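Local coordinates for protein homocysteine S-methyltransferase (Escherichia coli, PDB 5DMM) that catalyses zinc-dependent methyl transfer from S-methylmethionine, or less efficiently S-adenosylmethionine, to homocysteine, forming methionine, at residues Ala69-Ala73 and Ser121-Ala127; Asp36-Ala41 and Gly77-Arg81; Lys89-Ser95 and Pro152-Leu157. All blocks are in the same frame, centred on the assembly; numbering follows the deposited sequence.

Contact 1 of 3, residues Ala69-Ala73 and Ser121-Ala127. With HCS (2-amino-4-mercapto-butyric acid), chain F.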
ATOM      1  N   ALA A  69       3.639   0.193   8.214  1.00 14.56           N
ATOM      2  CA  ALA A  69       4.212  -1.150   8.293  1.00 15.14           C
ATOM      3  C   ALA A  69       3.199  -2.187   8.775  1.00 16.74           C
ATOM      4  O   ALA A  69       3.493  -2.957   9.693  1.00 24.10           O
ATOM      5  CB  ALA A  69       5.429  -1.137   9.218  1.00 19.15           C
ATOM      6  N   SER A  70       2.004  -2.199   8.182  1.00 14.08           N
ATOM      7  CA  SER A  70       0.928  -3.065   8.669  1.00 18.11           C
ATOM      8  C   SER A  70       0.529  -4.147   7.665  1.00 15.08           C
ATOM      9  O   SER A  70      -0.501  -4.788   7.830  1.00 15.67           O
ATOM     10  CB  SER A  70      -0.304  -2.229   9.026  1.00 19.32           C
ATOM     11  OG  SER A  70      -0.627  -1.333   7.970  1.00 16.88           O
ATOM     12  N   TYR A  71       1.331  -4.325   6.621  1.00 17.69           N
ATOM     13  CA  TYR A  71       1.018  -5.269   5.542  1.00 15.62           C
ATOM     14  C   TYR A  71       0.684  -6.681   6.034  1.00 19.78           C
ATOM     15  O   TYR A  71      -0.202  -7.362   5.479  1.00 15.04           O
ATOM     16  CB  TYR A  71       2.201  -5.331   4.579  1.00 17.64           C
ATOM     17  CG  TYR A  71       2.032  -6.295   3.426  1.00 16.26           C
ATOM     18  CD1 TYR A  71       1.166  -6.006   2.380  1.00 19.25           C
ATOM     19  CD2 TYR A  71       2.753  -7.486   3.380  1.00 19.57           C
ATOM     20  CE1 TYR A  71       1.016  -6.875   1.320  1.00 17.37           C
ATOM     21  CE2 TYR A  71       2.610  -8.362   2.323  1.00 20.93           C
ATOM     22  CZ  TYR A  71       1.747  -8.047   1.292  1.00 19.03           C
ATOM     23  OH  TYR A  71       1.598  -8.916   0.236  1.00 21.60           O
ATOM     24  N   GLN A  72       1.411  -7.124   7.056  1.00 19.11           N
ATOM     25  CA  GLN A  72       1.194  -8.443   7.645  1.00 17.87           C
ATOM     26  C   GLN A  72       0.800  -8.341   9.119  1.00 19.07           C
ATOM     27  O   GLN A  72       0.928  -9.300   9.881  1.00 24.22           O
ATOM     28  CB  GLN A  72       2.436  -9.323   7.447  1.00 23.92           C
ATOM     29  CG  GLN A  72       2.371 -10.060   6.097  1.00 26.64           C
ATOM     30  CD  GLN A  72       3.720 -10.431   5.515  1.00 28.74           C
ATOM     31  OE1 GLN A  72       4.691  -9.681   5.622  1.00 38.24           O
ATOM     32  NE2 GLN A  72       3.780 -11.591   4.871  1.00 28.08           N
ATOM     33  N   ALA A  73       0.295  -7.173   9.507  1.00 16.83           N
ATOM     34  CA  ALA A  73      -0.191  -6.962  10.867  1.00 21.28           C
ATOM     35  C   ALA A  73      -1.714  -7.145  10.966  1.00 20.97           C
ATOM     36  O   ALA A  73      -2.489  -6.210  10.759  1.00 19.35           O
ATOM     37  CB  ALA A  73       0.213  -5.582  11.362  1.00 20.43           C
ATOM     38  N   SER A 121      -1.480   0.360   5.381  1.00 16.13           N
ATOM     39  CA  SER A 121      -1.316  -0.820   4.542  1.00 14.48           C
ATOM     40  C   SER A 121      -2.270  -1.951   4.932  1.00 15.49           C
ATOM     41  O   SER A 121      -2.304  -2.397   6.094  1.00 13.34           O
ATOM     42  CB  SER A 121       0.109  -1.342   4.605  1.00 17.00           C
ATOM     43  OG  SER A 121       0.154  -2.585   3.940  1.00 17.01           O
ATOM     44  N   VAL A 122      -3.026  -2.412   3.940  1.00 15.28           N
ATOM     45  CA  VAL A 122      -3.893  -3.572   4.062  1.00 12.89           C
ATOM     46  C   VAL A 122      -3.443  -4.644   3.080  1.00 16.32           C
ATOM     47  O   VAL A 122      -3.681  -4.541   1.869  1.00 16.00           O
ATOM     48  CB  VAL A 122      -5.364  -3.196   3.798  1.00 14.03           C
ATOM     49  CG1 VAL A 122      -6.241  -4.446   3.639  1.00 16.25           C
ATOM     50  CG2 VAL A 122      -5.878  -2.313   4.924  1.00 12.92           C
ATOM     51  N   GLY A 123      -2.765  -5.663   3.595  1.00 15.57           N
ATOM     52  CA  GLY A 123      -2.266  -6.726   2.738  1.00 16.70           C
ATOM     53  C   GLY A 123      -3.304  -7.814   2.566  1.00 15.87           C
ATOM     54  O   GLY A 123      -4.289  -7.866   3.318  1.00 16.19           O
ATOM     55  N   PRO A 124      -3.086  -8.707   1.590  1.00 18.46           N
ATOM     56  CA  PRO A 124      -4.066  -9.757   1.288  1.00 16.91           C
ATOM     57  C   PRO A 124      -4.016 -10.902   2.286  1.00 16.89           C
ATOM     58  O   PRO A 124      -3.028 -11.057   2.995  1.00 18.48           O
ATOM     59  CB  PRO A 124      -3.632 -10.246  -0.098  1.00 18.34           C
ATOM     60  CG  PRO A 124      -2.130 -10.051  -0.094  1.00 18.99           C
ATOM     61  CD  PRO A 124      -1.898  -8.784   0.714  1.00 19.54           C
ATOM     62  N   TYR A 125      -5.073 -11.706   2.292  1.00 16.70           N
ATOM     63  CA  TYR A 125      -5.152 -12.927   3.085  1.00 17.50           C
ATOM     64  C   TYR A 125      -3.982 -13.859   2.746  1.00 19.42           C
ATOM     65  O   TYR A 125      -3.439 -14.541   3.611  1.00 19.33           O
ATOM     66  CB  TYR A 125      -6.503 -13.608   2.837  1.00 16.80           C
ATOM     67  CG  TYR A 125      -6.743 -14.838   3.675  1.00 21.09           C
ATOM     68  CD1 TYR A 125      -7.093 -14.733   5.016  1.00 20.96           C
ATOM     69  CD2 TYR A 125      -6.624 -16.111   3.124  1.00 20.33           C
ATOM     70  CE1 TYR A 125      -7.316 -15.860   5.785  1.00 22.80           C
ATOM     71  CE2 TYR A 125      -6.847 -17.242   3.888  1.00 23.81           C
ATOM     72  CZ  TYR A 125      -7.193 -17.110   5.214  1.00 25.35           C
ATOM     73  OH  TYR A 125      -7.416 -18.235   5.975  1.00 28.37           O
ATOM     74  N   GLY A 126      -3.569 -13.846   1.483  1.00 18.50           N
ATOM     75  CA  GLY A 126      -2.444 -14.648   1.042  1.00 24.59           C
ATOM     76  C   GLY A 126      -1.138 -14.396   1.777  1.00 24.07           C
ATOM     77  O   GLY A 126      -0.330 -15.312   1.942  1.00 24.81           O
ATOM     78  N   ALA A 127      -0.930 -13.154   2.208  1.00 18.36           N
ATOM     79  CA  ALA A 127       0.283 -12.790   2.927  1.00 22.82           C
ATOM     80  C   ALA A 127       0.273 -13.410   4.323  1.00 23.88           C
ATOM     81  O   ALA A 127       1.322 -13.728   4.881  1.00 22.20           O
ATOM     82  CB  ALA A 127       0.421 -11.279   3.010  1.00 20.02           C
TER
HETATM   83  N   HCS F 505       4.492  -4.228   2.729  0.82 37.06           N
HETATM   84  CA  HCS F 505       4.587  -3.546   1.453  0.82 36.38           C
HETATM   85  CB  HCS F 505       3.953  -4.406   0.367  0.82 34.42           C
HETATM   86  CG  HCS F 505       4.680  -5.739   0.232  0.82 35.27           C
HETATM   87  SD  HCS F 505       4.124  -6.580  -1.272  0.82 38.40           S
HETATM   88  C   HCS F 505       3.869  -2.232   1.534  0.82 34.89           C
HETATM   89  OXT HCS F 505       3.294  -1.931   2.602  0.82 25.42           O
HETATM   90  O   HCS F 505       3.871  -1.488   0.529  0.82 35.94           O
HETATM   91  O   HOH W   1      -2.005  -9.591   5.356  1.00 17.78           O
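With CG of Tyr71 trans to its own backbone N (chi1 179°) and OG of Ser121 likewise trans to its N (chi1 171°), the tyrosine ring is carried alongside Gly123 and Pro124, just past the end of strand 117-122, and the serine hydroxyl is brought against the base of the tyrosine, Ser121 OG lying 3.2 Å from Tyr71 CA. Ser121 OG lies in the plane of the ring, at its edge, and is hydrogen-bonded to Glu168. One face of the ring carries the bound homocysteine, whose CG stands over the ring centre, 3.8 Å above its plane. Farther along, Tyr71 CE2 touches CB of Ala127 at 3.7 Å and CE1 meets CD of Pro124 at 3.5 Å, while the phenol OH continues to a hydrogen bond with Glu134. A flat ring with a polar tip suits this place, since it packs against the aliphatic ligand chain and still satisfies its hydroxyl. Replacing this ring by the methyl of an alanine is likely to leave the homocysteine chain without the aromatic face beneath it and Glu134 without its phenol partner.

Two direct hydrogen bonds flank the ring. Ser70 OG donates to a lone pair of Ser121 O over 2.7 Å, and Gln72 NE2 gives a nearly straight bond (170°) to Ala127 O, reaching it from above the carbonyl plane. Gly123 passes close to Tyr71 O, where a CB would clash, and a water donates to both Tyr71 O and Pro124 O. These loops at the C-terminal ends of neighbouring parallel strands form one wall of the homocysteine pocket, the usual place for the active site of a TIM barrel.

Contact 2 of 3, residues Asp36-Ala41 and Gly77-Arg81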
ATOM      1  N   ASP A  36      11.438 -13.330   9.865  1.00 38.07           N
ATOM      2  CA  ASP A  36      10.222 -13.950   9.363  1.00 40.70           C
ATOM      3  C   ASP A  36       9.212 -12.891   8.954  1.00 36.41           C
ATOM      4  O   ASP A  36       9.445 -11.701   9.150  1.00 30.93           O
ATOM      5  CB  ASP A  36       9.618 -14.868  10.421  1.00 39.04           C
ATOM      6  CG  ASP A  36       9.110 -14.105  11.619  1.00 38.79           C
ATOM      7  OD1 ASP A  36       7.940 -13.682  11.586  1.00 39.84           O
ATOM      8  OD2 ASP A  36       9.880 -13.914  12.588  1.00 46.87           O
ATOM      9  N   SER A  37       8.078 -13.327   8.415  1.00 32.31           N
ATOM     10  CA  SER A  37       7.092 -12.396   7.882  1.00 31.85           C
ATOM     11  C   SER A  37       6.340 -11.628   8.962  1.00 31.89           C
ATOM     12  O   SER A  37       5.579 -10.718   8.648  1.00 33.37           O
ATOM     13  CB  SER A  37       6.087 -13.136   6.999  1.00 32.46           C
ATOM     14  OG  SER A  37       5.191 -13.905   7.784  1.00 37.11           O
ATOM     15  N   LEU A  38       6.524 -11.988  10.231  1.00 25.97           N
ATOM     16  CA  LEU A  38       5.848 -11.245  11.285  1.00 28.79           C
ATOM     17  C   LEU A  38       6.811 -10.272  11.943  1.00 25.68           C
ATOM     18  O   LEU A  38       6.613  -9.885  13.097  1.00 24.45           O
ATOM     19  CB  LEU A  38       5.248 -12.189  12.337  1.00 28.13           C
ATOM     20  CG  LEU A  38       4.255 -13.241  11.826  1.00 29.52           C
ATOM     21  CD1 LEU A  38       3.684 -14.052  12.992  1.00 30.39           C
ATOM     22  CD2 LEU A  38       3.145 -12.600  10.989  1.00 28.25           C
ATOM     23  N   TRP A  39       7.844  -9.864  11.209  1.00 25.42           N
ATOM     24  CA  TRP A  39       8.884  -9.024  11.790  1.00 24.20           C
ATOM     25  C   TRP A  39       8.332  -7.707  12.331  1.00 21.65           C
ATOM     26  O   TRP A  39       8.897  -7.145  13.261  1.00 20.86           O
ATOM     27  CB  TRP A  39      10.003  -8.738  10.774  1.00 26.39           C
ATOM     28  CG  TRP A  39       9.561  -8.014   9.529  1.00 25.56           C
ATOM     29  CD1 TRP A  39       9.271  -8.578   8.320  1.00 29.72           C
ATOM     30  CD2 TRP A  39       9.372  -6.600   9.368  1.00 23.52           C
ATOM     31  NE1 TRP A  39       8.913  -7.605   7.416  1.00 33.64           N
ATOM     32  CE2 TRP A  39       8.965  -6.383   8.033  1.00 33.32           C
ATOM     33  CE3 TRP A  39       9.510  -5.497  10.218  1.00 23.20           C
ATOM     34  CZ2 TRP A  39       8.686  -5.107   7.534  1.00 31.14           C
ATOM     35  CZ3 TRP A  39       9.227  -4.234   9.723  1.00 26.22           C
ATOM     36  CH2 TRP A  39       8.820  -4.051   8.392  1.00 30.76           C
ATOM     37  N   SER A  40       7.233  -7.217  11.759  1.00 22.94           N
ATOM     38  CA  SER A  40       6.678  -5.937  12.204  1.00 19.28           C
ATOM     39  C   SER A  40       6.284  -5.954  13.689  1.00 22.06           C
ATOM     40  O   SER A  40       6.406  -4.941  14.369  1.00 22.95           O
ATOM     41  CB  SER A  40       5.475  -5.534  11.336  1.00 22.50           C
ATOM     42  OG  SER A  40       4.485  -6.543  11.315  1.00 23.89           O
ATOM     43  N   ALA A  41       5.836  -7.099  14.196  1.00 22.25           N
ATOM     44  CA  ALA A  41       5.445  -7.193  15.596  1.00 22.11           C
ATOM     45  C   ALA A  41       6.649  -6.952  16.508  1.00 23.20           C
ATOM     46  O   ALA A  41       6.526  -6.306  17.549  1.00 23.79           O
ATOM     47  CB  ALA A  41       4.811  -8.551  15.889  1.00 22.87           C
ATOM     48  N   GLY A  77      -2.591 -13.066  11.936  1.00 18.34           N
ATOM     49  CA  GLY A  77      -1.155 -13.262  11.825  1.00 18.56           C
ATOM     50  C   GLY A  77      -0.449 -13.229  13.175  1.00 23.29           C
ATOM     51  O   GLY A  77       0.385 -14.090  13.477  1.00 21.00           O
ATOM     52  N   PHE A  78      -0.788 -12.239  13.999  1.00 18.85           N
ATOM     53  CA  PHE A  78      -0.032 -11.998  15.224  1.00 21.83           C
ATOM     54  C   PHE A  78      -0.425 -12.943  16.361  1.00 24.08           C
ATOM     55  O   PHE A  78       0.197 -12.916  17.431  1.00 23.35           O
ATOM     56  CB  PHE A  78      -0.189 -10.534  15.681  1.00 18.79           C
ATOM     57  CG  PHE A  78       0.646  -9.543  14.895  1.00 21.14           C
ATOM     58  CD1 PHE A  78       1.527  -9.965  13.908  1.00 21.30           C
ATOM     59  CD2 PHE A  78       0.555  -8.184  15.161  1.00 20.01           C
ATOM     60  CE1 PHE A  78       2.303  -9.036  13.183  1.00 22.35           C
ATOM     61  CE2 PHE A  78       1.324  -7.263  14.461  1.00 18.59           C
ATOM     62  CZ  PHE A  78       2.202  -7.689  13.469  1.00 17.76           C
ATOM     63  N   ALA A  79      -1.427 -13.791  16.132  1.00 23.95           N
ATOM     64  CA  ALA A  79      -1.817 -14.772  17.148  1.00 18.41           C
ATOM     65  C   ALA A  79      -0.709 -15.810  17.308  1.00 26.98           C
ATOM     66  O   ALA A  79      -0.577 -16.424  18.364  1.00 25.02           O
ATOM     67  CB  ALA A  79      -3.119 -15.440  16.795  1.00 20.51           C
ATOM     68  N   ALA A  80       0.102 -15.995  16.271  1.00 23.34           N
ATOM     69  CA  ALA A  80       1.252 -16.898  16.380  1.00 25.91           C
ATOM     70  C   ALA A  80       2.334 -16.323  17.284  1.00 28.30           C
ATOM     71  O   ALA A  80       3.292 -17.011  17.628  1.00 33.28           O
ATOM     72  CB  ALA A  80       1.827 -17.202  14.998  1.00 27.73           C
ATOM     73  N   ARG A  81       2.195 -15.058  17.669  1.00 24.97           N
ATOM     74  CA  ARG A  81       3.148 -14.439  18.589  1.00 25.78           C
ATOM     75  C   ARG A  81       2.540 -14.261  19.977  1.00 27.39           C
ATOM     76  O   ARG A  81       3.084 -13.548  20.814  1.00 29.85           O
ATOM     77  CB  ARG A  81       3.620 -13.091  18.046  1.00 28.80           C
ATOM     78  CG  ARG A  81       4.444 -13.197  16.771  1.00 32.59           C
ATOM     79  CD  ARG A  81       5.752 -13.917  17.043  1.00 38.56           C
ATOM     80  NE  ARG A  81       6.577 -14.026  15.847  1.00 40.87           N
ATOM     81  CZ  ARG A  81       6.682 -15.129  15.115  1.00 41.24           C
ATOM     82  NH1 ARG A  81       6.020 -16.227  15.458  1.00 41.07           N
ATOM     83  NH2 ARG A  81       7.456 -15.135  14.040  1.00 46.03           N
TER
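Leu38, Phe78 and Arg81 carry most of this contact, which joins two loop-and-helix segments of the TIM-barrel fold: the turn leading into helix 39-46 and the end of helix 75-78 with the residues after it. Leu38 is the apolar centre. Its CD1 lies 3.3 Å from Gly77 O and stands over the middle of the Arg81 guanidinium, 3.8 Å above the plane, a good use of a branched aliphatic chain beside a flat cation. Its other methyl, CD2, reaches the edge of the Phe78 ring.

Phe78 suits its place because both rim and face are used. Ala41 CB makes a CH-pi contact over one face, 3.8 Å from the ring centroid, and its small methyl lets the helix come close; Ser40 OG meets the ring edge in plane, 3.3 Å from CZ.

Arg81, on the exposed side, bends at chi2 (-65°) and thereby folds back across Leu38 toward Asp36. The two charged groups meet with their planes 76° apart, in a salt bridge of 2.9 Å between Arg81 NH2 and Asp36 OD1. That same oxygen closes an Asx turn, accepting the backbone N of Leu38 at 2.6 Å from above the carboxylate plane.

Contact 3 of 3, residues Lys89-Ser95 and Pro152-Leu157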
ATOM      1  N   LYS A  89      -4.359  -4.851  17.436  1.00 14.48           N
ATOM      2  CA  LYS A  89      -4.857  -3.549  16.995  1.00 19.01           C
ATOM      3  C   LYS A  89      -3.997  -2.409  17.547  1.00 16.10           C
ATOM      4  O   LYS A  89      -3.811  -1.391  16.892  1.00 15.40           O
ATOM      5  CB  LYS A  89      -6.335  -3.357  17.387  1.00 17.03           C
ATOM      6  CG  LYS A  89      -7.241  -4.434  16.806  1.00 19.57           C
ATOM      7  CD  LYS A  89      -8.634  -3.980  16.424  1.00 28.54           C
ATOM      8  CE  LYS A  89      -9.328  -3.192  17.489  1.00 29.84           C
ATOM      9  NZ  LYS A  89     -10.687  -2.791  16.993  1.00 32.72           N
ATOM     10  N   ALA A  90      -3.456  -2.584  18.749  1.00 15.96           N
ATOM     11  CA  ALA A  90      -2.510  -1.609  19.287  1.00 14.09           C
ATOM     12  C   ALA A  90      -1.289  -1.452  18.382  1.00 13.11           C
ATOM     13  O   ALA A  90      -0.825  -0.332  18.129  1.00 15.41           O
ATOM     14  CB  ALA A  90      -2.066  -2.026  20.720  1.00 14.82           C
ATOM     15  N   LEU A  91      -0.766  -2.566  17.883  1.00 13.43           N
ATOM     16  CA  LEU A  91       0.434  -2.508  17.060  1.00 12.99           C
ATOM     17  C   LEU A  91       0.095  -1.942  15.685  1.00 13.57           C
ATOM     18  O   LEU A  91       0.885  -1.202  15.097  1.00 14.68           O
ATOM     19  CB  LEU A  91       1.071  -3.886  16.919  1.00 14.21           C
ATOM     20  CG  LEU A  91       1.657  -4.427  18.223  1.00 17.03           C
ATOM     21  CD1 LEU A  91       2.348  -5.748  17.980  1.00 19.27           C
ATOM     22  CD2 LEU A  91       2.637  -3.423  18.780  1.00 18.24           C
ATOM     23  N   ILE A  92      -1.083  -2.292  15.183  1.00 13.82           N
ATOM     24  CA  ILE A  92      -1.524  -1.757  13.897  1.00 13.08           C
ATOM     25  C   ILE A  92      -1.642  -0.243  14.005  1.00 15.16           C
ATOM     26  O   ILE A  92      -1.147   0.499  13.136  1.00 16.92           O
ATOM     27  CB  ILE A  92      -2.854  -2.387  13.460  1.00 14.36           C
ATOM     28  CG1 ILE A  92      -2.642  -3.871  13.131  1.00 13.37           C
ATOM     29  CG2 ILE A  92      -3.436  -1.642  12.258  1.00 14.40           C
ATOM     30  CD1 ILE A  92      -3.908  -4.688  13.207  1.00 16.67           C
ATOM     31  N   GLY A  93      -2.274   0.215  15.081  1.00 14.72           N
ATOM     32  CA  GLY A  93      -2.429   1.638  15.318  1.00 14.74           C
ATOM     33  C   GLY A  93      -1.087   2.341  15.463  1.00 15.62           C
ATOM     34  O   GLY A  93      -0.894   3.459  14.961  1.00 15.86           O
ATOM     35  N   LYS A  94      -0.157   1.678  16.141  1.00 16.97           N
ATOM     36  CA  LYS A  94       1.197   2.194  16.309  1.00 16.49           C
ATOM     37  C   LYS A  94       1.895   2.444  14.968  1.00 14.97           C
ATOM     38  O   LYS A  94       2.640   3.412  14.830  1.00 16.52           O
ATOM     39  CB  LYS A  94       2.031   1.228  17.139  1.00 16.68           C
ATOM     40  CG  LYS A  94       3.452   1.701  17.393  1.00 21.60           C
ATOM     41  CD  LYS A  94       3.478   2.895  18.333  1.00 27.26           C
ATOM     42  CE  LYS A  94       4.852   3.068  18.971  1.00 34.40           C
ATOM     43  NZ  LYS A  94       5.187   1.943  19.886  1.00 36.70           N
ATOM     44  N   SER A  95       1.638   1.579  13.988  1.00 15.01           N
ATOM     45  CA  SER A  95       2.269   1.718  12.675  1.00 14.56           C
ATOM     46  C   SER A  95       1.848   3.034  12.022  1.00 14.98           C
ATOM     47  O   SER A  95       2.641   3.654  11.306  1.00 15.77           O
ATOM     48  CB  SER A  95       1.940   0.520  11.763  1.00 17.19           C
ATOM     49  OG  SER A  95       0.636   0.600  11.199  1.00 15.86           O
ATOM     50  N   PRO A 152     -10.609  -6.038  11.831  1.00 15.54           N
ATOM     51  CA  PRO A 152      -9.864  -5.379  12.926  1.00 16.48           C
ATOM     52  C   PRO A 152      -8.754  -4.430  12.462  1.00 14.50           C
ATOM     53  O   PRO A 152      -8.537  -3.386  13.093  1.00 16.21           O
ATOM     54  CB  PRO A 152      -9.229  -6.544  13.690  1.00 17.45           C
ATOM     55  CG  PRO A 152      -9.905  -7.765  13.237  1.00 19.62           C
ATOM     56  CD  PRO A 152     -10.454  -7.505  11.873  1.00 18.51           C
ATOM     57  N   ARG A 153      -8.064  -4.783  11.381  1.00 13.17           N
ATOM     58  CA  ARG A 153      -6.987  -3.925  10.877  1.00 12.93           C
ATOM     59  C   ARG A 153      -7.557  -2.665  10.223  1.00 16.19           C
ATOM     60  O   ARG A 153      -7.018  -1.569  10.403  1.00 15.08           O
ATOM     61  CB  ARG A 153      -6.087  -4.680   9.893  1.00 12.57           C
ATOM     62  CG  ARG A 153      -5.091  -3.772   9.161  1.00 14.46           C
ATOM     63  CD  ARG A 153      -4.075  -4.586   8.372  1.00 15.10           C
ATOM     64  NE  ARG A 153      -4.733  -5.522   7.472  1.00 15.41           N
ATOM     65  CZ  ARG A 153      -4.094  -6.382   6.688  1.00 15.89           C
ATOM     66  NH1 ARG A 153      -2.762  -6.422   6.682  1.00 18.57           N
ATOM     67  NH2 ARG A 153      -4.789  -7.199   5.903  1.00 15.30           N
ATOM     68  N   VAL A 154      -8.637  -2.806   9.461  1.00 14.64           N
ATOM     69  CA  VAL A 154      -9.284  -1.628   8.891  1.00 12.54           C
ATOM     70  C   VAL A 154      -9.694  -0.669  10.004  1.00 15.12           C
ATOM     71  O   VAL A 154      -9.426   0.523   9.933  1.00 14.35           O
ATOM     72  CB  VAL A 154     -10.518  -1.999   8.029  1.00 15.84           C
ATOM     73  CG1 VAL A 154     -11.358  -0.773   7.732  1.00 15.07           C
ATOM     74  CG2 VAL A 154     -10.067  -2.670   6.725  1.00 16.39           C
ATOM     75  N   GLU A 155     -10.320  -1.199  11.055  1.00 14.21           N
ATOM     76  CA  GLU A 155     -10.762  -0.349  12.148  1.00 15.33           C
ATOM     77  C   GLU A 155      -9.591   0.329  12.865  1.00 13.52           C
ATOM     78  O   GLU A 155      -9.633   1.529  13.135  1.00 16.79           O
ATOM     79  CB  GLU A 155     -11.621  -1.164  13.120  1.00 16.25           C
ATOM     80  CG  GLU A 155     -13.005  -1.402  12.526  1.00 15.63           C
ATOM     81  CD  GLU A 155     -13.972  -2.158  13.441  1.00 25.19           C
ATOM     82  OE1 GLU A 155     -13.611  -2.485  14.591  1.00 23.25           O
ATOM     83  OE2 GLU A 155     -15.108  -2.427  12.992  1.00 20.95           O
ATOM     84  N   ALA A 156      -8.530  -0.424  13.119  1.00 13.57           N
ATOM     85  CA  ALA A 156      -7.382   0.101  13.849  1.00 17.73           C
ATOM     86  C   ALA A 156      -6.660   1.191  13.053  1.00 16.18           C
ATOM     87  O   ALA A 156      -6.231   2.203  13.620  1.00 15.89           O
ATOM     88  CB  ALA A 156      -6.424  -1.028  14.197  1.00 16.57           C
ATOM     89  N   LEU A 157      -6.545   0.991  11.742  1.00 14.12           N
ATOM     90  CA  LEU A 157      -5.871   1.965  10.875  1.00 13.63           C
ATOM     91  C   LEU A 157      -6.668   3.275  10.796  1.00 13.73           C
ATOM     92  O   LEU A 157      -6.099   4.368  10.845  1.00 16.06           O
ATOM     93  CB  LEU A 157      -5.659   1.383   9.468  1.00 13.17           C
ATOM     94  CG  LEU A 157      -4.643   0.240   9.311  1.00 11.75           C
ATOM     95  CD1 LEU A 157      -4.732  -0.368   7.903  1.00 12.40           C
ATOM     96  CD2 LEU A 157      -3.198   0.706   9.557  1.00 13.06           C
TER
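Ile92 and Leu157 meet at about a right angle, Ile92 CG2 pressing on Leu157 CD2 at 3.6 Å. The same methyl rests on Ala156 CB, also at 3.6 Å, and so fills the corner between two successive residues of the partner helix. The two branches of Ile92 divide the work: CG2 lies trans to the backbone N and faces Ala156 and Leu157, whereas CG1 lies trans to the carbonyl carbon (chi1 -68°) and carries CD1 to the root of Arg153, 3.9 Å from its CA. A beta-branched residue suits this place because it covers three neighbours from one position.

The backbones come nearest at two small residues, Gly93 and Ala156, with CA atoms 5.4 Å apart, and the axes of the segments 89-95 and 152-157 approach to 8.5 Å and cross at -46°. Ala156 CB also touches Lys89 O.

Lys89 closes the outer side. Its chain, bent at chi2 and chi3, crosses Pro152 at about a right angle, laying Lys89 CD 3.4 Å from Pro152 O, so that the aliphatic part packs while the ammonium group remains near the surface. There NZ makes a long salt bridge to Glu155 OE1, at 3.8 Å; the other carboxylate oxygen of Glu155 is hydrogen-bonded to Tyr186. Ser95 turns its hydroxyl back onto its own helix, donating to a lone pair of Ile92 O.

Arg153 meets Ile92 with the first part of its chain, CA to CG, and then leads away, its guanidinium bonding Ser70 O. Helices 85-109 and 143-159 thus pack side by side on the outside of the barrel, with Arg153 and Leu157 of the second also lying against Val122 of strand 117-122.

In the fold
The three contacts run from the homocysteine pocket outward. Contact 1 forms part of the pocket itself, with the Tyr71 side chain about 6 Å from a bound zinc ion and from the side chain of Cys229, one of the zinc ligands. Contacts 2 and 3 each centre 11 Å from it and 14 Å from one another. Arg153 of contact 3 ties the helix pair to the pocket loop, its NH1 also lying 3.0 Å from Tyr71 O, a weak hydrogen bond; the side chain of Arg153 is about 9 Å from the bound homocysteine. Contact 2 backs the same loop by packing, Phe78 CZ touching Ala73 CB at 3.6 Å. Between contacts 2 and 3, Phe78 CE2 meets Leu91 CD1 at 4.0 Å.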